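Local coordinates for cell envelope-related transcriptional attenuator domain-containing protein (Eubacterium siraeum, PDB 4OBM), which is of unproven function but belongs to the LytR-CpsA-Psr family, whose members are thought to attach glycopolymers to the cell wall, at residues K49-V54 and L220-S225. Residues are numbered along the deposited sequence; the frame is centred on the assembly and turned at random.
Sequences KNNTFV and LSQNKS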
ATOM      1  N   LYS A  49      -0.414 -14.731  10.118  1.00 42.98           N
ATOM      2  CA  LYS A  49       0.541 -15.717  10.659  1.00 44.70           C
ATOM      3  C   LYS A  49       1.909 -15.059  10.952  1.00 47.89           C
ATOM      4  O   LYS A  49       2.521 -15.360  11.977  1.00 48.46           O
ATOM      5  CB  LYS A  49       0.720 -16.892   9.677  1.00 48.28           C
ATOM      6  CG  LYS A  49       1.353 -18.133  10.296  1.00 73.04           C
ATOM      7  CD  LYS A  49       1.823 -19.136   9.238  1.00 86.47           C
ATOM      8  CE  LYS A  49       3.297 -19.009   8.921  1.00 97.54           C
ATOM      9  NZ  LYS A  49       3.725 -19.990   7.889  1.00106.50           N
ATOM     10  N   ASN A  50       2.351 -14.140  10.065  1.00 41.62           N
ATOM     11  CA  ASN A  50       3.632 -13.441  10.160  1.00 40.74           C
ATOM     12  C   ASN A  50       3.534 -12.072  10.865  1.00 41.87           C
ATOM     13  O   ASN A  50       4.565 -11.424  11.062  1.00 40.44           O
ATOM     14  CB  ASN A  50       4.218 -13.252   8.756  1.00 41.84           C
ATOM     15  CG  ASN A  50       4.870 -14.488   8.199  1.00 57.88           C
ATOM     16  OD1 ASN A  50       4.210 -15.471   7.862  1.00 49.91           O
ATOM     17  ND2 ASN A  50       6.187 -14.452   8.065  1.00 53.12           N
ATOM     18  N   ASN A  51       2.311 -11.644  11.265  1.00 36.95           N
ATOM     19  CA  ASN A  51       2.054 -10.347  11.912  1.00 35.27           C
ATOM     20  C   ASN A  51       2.732  -9.226  11.108  1.00 35.73           C
ATOM     21  O   ASN A  51       3.432  -8.373  11.664  1.00 34.59           O
ATOM     22  CB  ASN A  51       2.505 -10.337  13.395  1.00 36.22           C
ATOM     23  CG  ASN A  51       1.691 -11.210  14.312  1.00 51.48           C
ATOM     24  OD1 ASN A  51       2.174 -12.215  14.838  1.00 43.13           O
ATOM     25  ND2 ASN A  51       0.443 -10.839  14.548  1.00 40.04           N
ATOM     26  N   THR A  52       2.568  -9.277   9.780  1.00 32.42           N
ATOM     27  CA  THR A  52       3.181  -8.301   8.887  1.00 31.65           C
ATOM     28  C   THR A  52       2.184  -7.816   7.831  1.00 33.68           C
ATOM     29  O   THR A  52       1.187  -8.480   7.529  1.00 33.18           O
ATOM     30  CB  THR A  52       4.494  -8.854   8.250  1.00 40.80           C
ATOM     31  OG1 THR A  52       5.295  -7.753   7.807  1.00 36.43           O
ATOM     32  CG2 THR A  52       4.255  -9.827   7.090  1.00 39.34           C
ATOM     33  N   PHE A  53       2.483  -6.635   7.295  1.00 28.16           N
ATOM     34  CA  PHE A  53       1.778  -5.977   6.211  1.00 26.40           C
ATOM     35  C   PHE A  53       2.777  -5.879   5.056  1.00 29.94           C
ATOM     36  O   PHE A  53       3.849  -5.316   5.248  1.00 30.47           O
ATOM     37  CB  PHE A  53       1.257  -4.601   6.670  1.00 26.46           C
ATOM     38  CG  PHE A  53       0.175  -4.676   7.720  1.00 27.16           C
ATOM     39  CD1 PHE A  53      -1.171  -4.759   7.356  1.00 29.45           C
ATOM     40  CD2 PHE A  53       0.492  -4.641   9.077  1.00 28.09           C
ATOM     41  CE1 PHE A  53      -2.178  -4.801   8.332  1.00 30.13           C
ATOM     42  CE2 PHE A  53      -0.518  -4.705  10.052  1.00 30.69           C
ATOM     43  CZ  PHE A  53      -1.847  -4.773   9.672  1.00 28.19           C
ATOM     44  N   VAL A  54       2.482  -6.509   3.904  1.00 25.86           N
ATOM     45  CA  VAL A  54       3.382  -6.528   2.736  1.00 25.04           C
ATOM     46  C   VAL A  54       2.888  -5.502   1.719  1.00 29.45           C
ATOM     47  O   VAL A  54       1.740  -5.575   1.266  1.00 29.59           O
ATOM     48  CB  VAL A  54       3.515  -7.942   2.107  1.00 28.97           C
ATOM     49  CG1 VAL A  54       4.516  -7.950   0.947  1.00 28.48           C
ATOM     50  CG2 VAL A  54       3.908  -8.976   3.159  1.00 29.60           C
ATOM     51  N   LEU A 220      -0.449  -5.200  15.783  1.00 28.15           N
ATOM     52  CA  LEU A 220       0.172  -3.919  16.132  1.00 27.80           C
ATOM     53  C   LEU A 220       0.496  -3.811  17.638  1.00 33.18           C
ATOM     54  O   LEU A 220       1.338  -2.995  18.016  1.00 32.15           O
ATOM     55  CB  LEU A 220      -0.727  -2.743  15.709  1.00 26.93           C
ATOM     56  CG  LEU A 220      -1.100  -2.628  14.238  1.00 30.19           C
ATOM     57  CD1 LEU A 220      -2.196  -1.589  14.060  1.00 29.47           C
ATOM     58  CD2 LEU A 220       0.119  -2.296  13.371  1.00 31.04           C
ATOM     59  N   SER A 221      -0.167  -4.625  18.484  1.00 32.37           N
ATOM     60  CA  SER A 221       0.067  -4.668  19.932  1.00 33.78           C
ATOM     61  C   SER A 221       1.260  -5.601  20.291  1.00 39.41           C
ATOM     62  O   SER A 221       1.584  -5.761  21.475  1.00 38.66           O
ATOM     63  CB  SER A 221      -1.197  -5.115  20.660  1.00 38.92           C
ATOM     64  OG  SER A 221      -1.463  -6.488  20.418  1.00 53.66           O
ATOM     65  N   GLN A 222       1.912  -6.199  19.271  1.00 37.49           N
ATOM     66  CA  GLN A 222       3.079  -7.062  19.477  1.00 39.76           C
ATOM     67  C   GLN A 222       4.325  -6.189  19.693  1.00 47.00           C
ATOM     68  O   GLN A 222       4.362  -5.031  19.257  1.00 47.20           O
ATOM     69  CB  GLN A 222       3.283  -8.044  18.298  1.00 41.14           C
ATOM     70  CG  GLN A 222       2.090  -8.984  18.021  1.00 48.74           C
ATOM     71  CD  GLN A 222       1.724  -9.855  19.207  1.00 61.63           C
ATOM     72  OE1 GLN A 222       2.485 -10.736  19.626  1.00 56.37           O
ATOM     73  NE2 GLN A 222       0.547  -9.621  19.780  1.00 49.65           N
ATOM     74  N   ASN A 223       5.322  -6.727  20.395  1.00 45.87           N
ATOM     75  CA  ASN A 223       6.561  -6.017  20.700  1.00 46.30           C
ATOM     76  C   ASN A 223       7.481  -6.033  19.475  1.00 48.61           C
ATOM     77  O   ASN A 223       8.522  -6.689  19.482  1.00 49.20           O
ATOM     78  CB  ASN A 223       7.243  -6.648  21.932  1.00 49.57           C
ATOM     79  CG  ASN A 223       8.284  -5.762  22.580  1.00 72.20           C
ATOM     80  OD1 ASN A 223       8.095  -4.545  22.753  1.00 65.07           O
ATOM     81  ND2 ASN A 223       9.391  -6.363  22.993  1.00 62.67           N
ATOM     82  N   LYS A 224       7.078  -5.328  18.414  1.00 43.07           N
ATOM     83  CA  LYS A 224       7.830  -5.278  17.170  1.00 41.98           C
ATOM     84  C   LYS A 224       8.235  -3.863  16.807  1.00 44.96           C
ATOM     85  O   LYS A 224       7.455  -2.925  16.989  1.00 45.10           O
ATOM     86  CB  LYS A 224       7.006  -5.874  16.018  1.00 43.60           C
ATOM     87  CG  LYS A 224       7.063  -7.392  15.896  1.00 54.23           C
ATOM     88  CD  LYS A 224       6.224  -7.885  14.713  1.00 55.92           C
ATOM     89  CE  LYS A 224       7.045  -8.565  13.648  1.00 60.04           C
ATOM     90  NZ  LYS A 224       6.270  -8.778  12.393  1.00 60.04           N
ATOM     91  N   SER A 225       9.451  -3.714  16.259  1.00 40.14           N
ATOM     92  CA  SER A 225       9.938  -2.431  15.756  1.00 38.68           C
ATOM     93  C   SER A 225       9.332  -2.188  14.384  1.00 39.08           C
ATOM     94  O   SER A 225       9.193  -1.038  13.955  1.00 37.88           O
ATOM     95  CB  SER A 225      11.460  -2.421  15.685  1.00 42.74           C
ATOM     96  OG  SER A 225      11.992  -2.515  16.994  1.00 57.35           O
TER
HETATM   97  O   HOH W   1       7.373  -7.691  10.034  1.00 53.03           O
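The ammonium group of K224 reaches the turn ahead of strand 52-58 and grips two successive backbone carbonyls. Its NZ lies 3.0 Å from N51 O, coming in above the carbonyl plane, 55° out of it, and makes a weak bond of 3.4 Å to N50 O. A third bond goes to a water, 2.8 Å from K224 NZ, which also sits 3.0 Å from T52 OG1. The lysine chain is extended about chi2 and then bends at chi3 (117°), setting NZ beside the turn. An alanine here would remove the ammonium group and would probably leave both carbonyls without this donor and the loop less firmly held to the turn. Deeper in, CD2 of L220 meets CE2 of F53 at 4.2 Å, the leucine crossing the phenylalanine side chain at about a right angle. N51 lies alongside, its CB 4.2 Å from K224 NZ; its ND2 bonds to T219 OG1 and lies 4.3 Å from Q222 CG. In the second shell, Q222 NE2 bonds to Y218 O at the end of helix 213-220, T52 OG1 to D229 OD2, and the ring of F53 stacks on Y46. N51 and T52 together lie opposite the last residue of strand 40-47, a G1 beta bulge, with N51 in the left-handed backbone conformation (phi 49°). The bulge closes the turn between antiparallel strands 40-47 and 52-58 of the mixed sheet, and the loop held against it leads from helix 213-220 into edge strand 228-230, which runs parallel to 52-58.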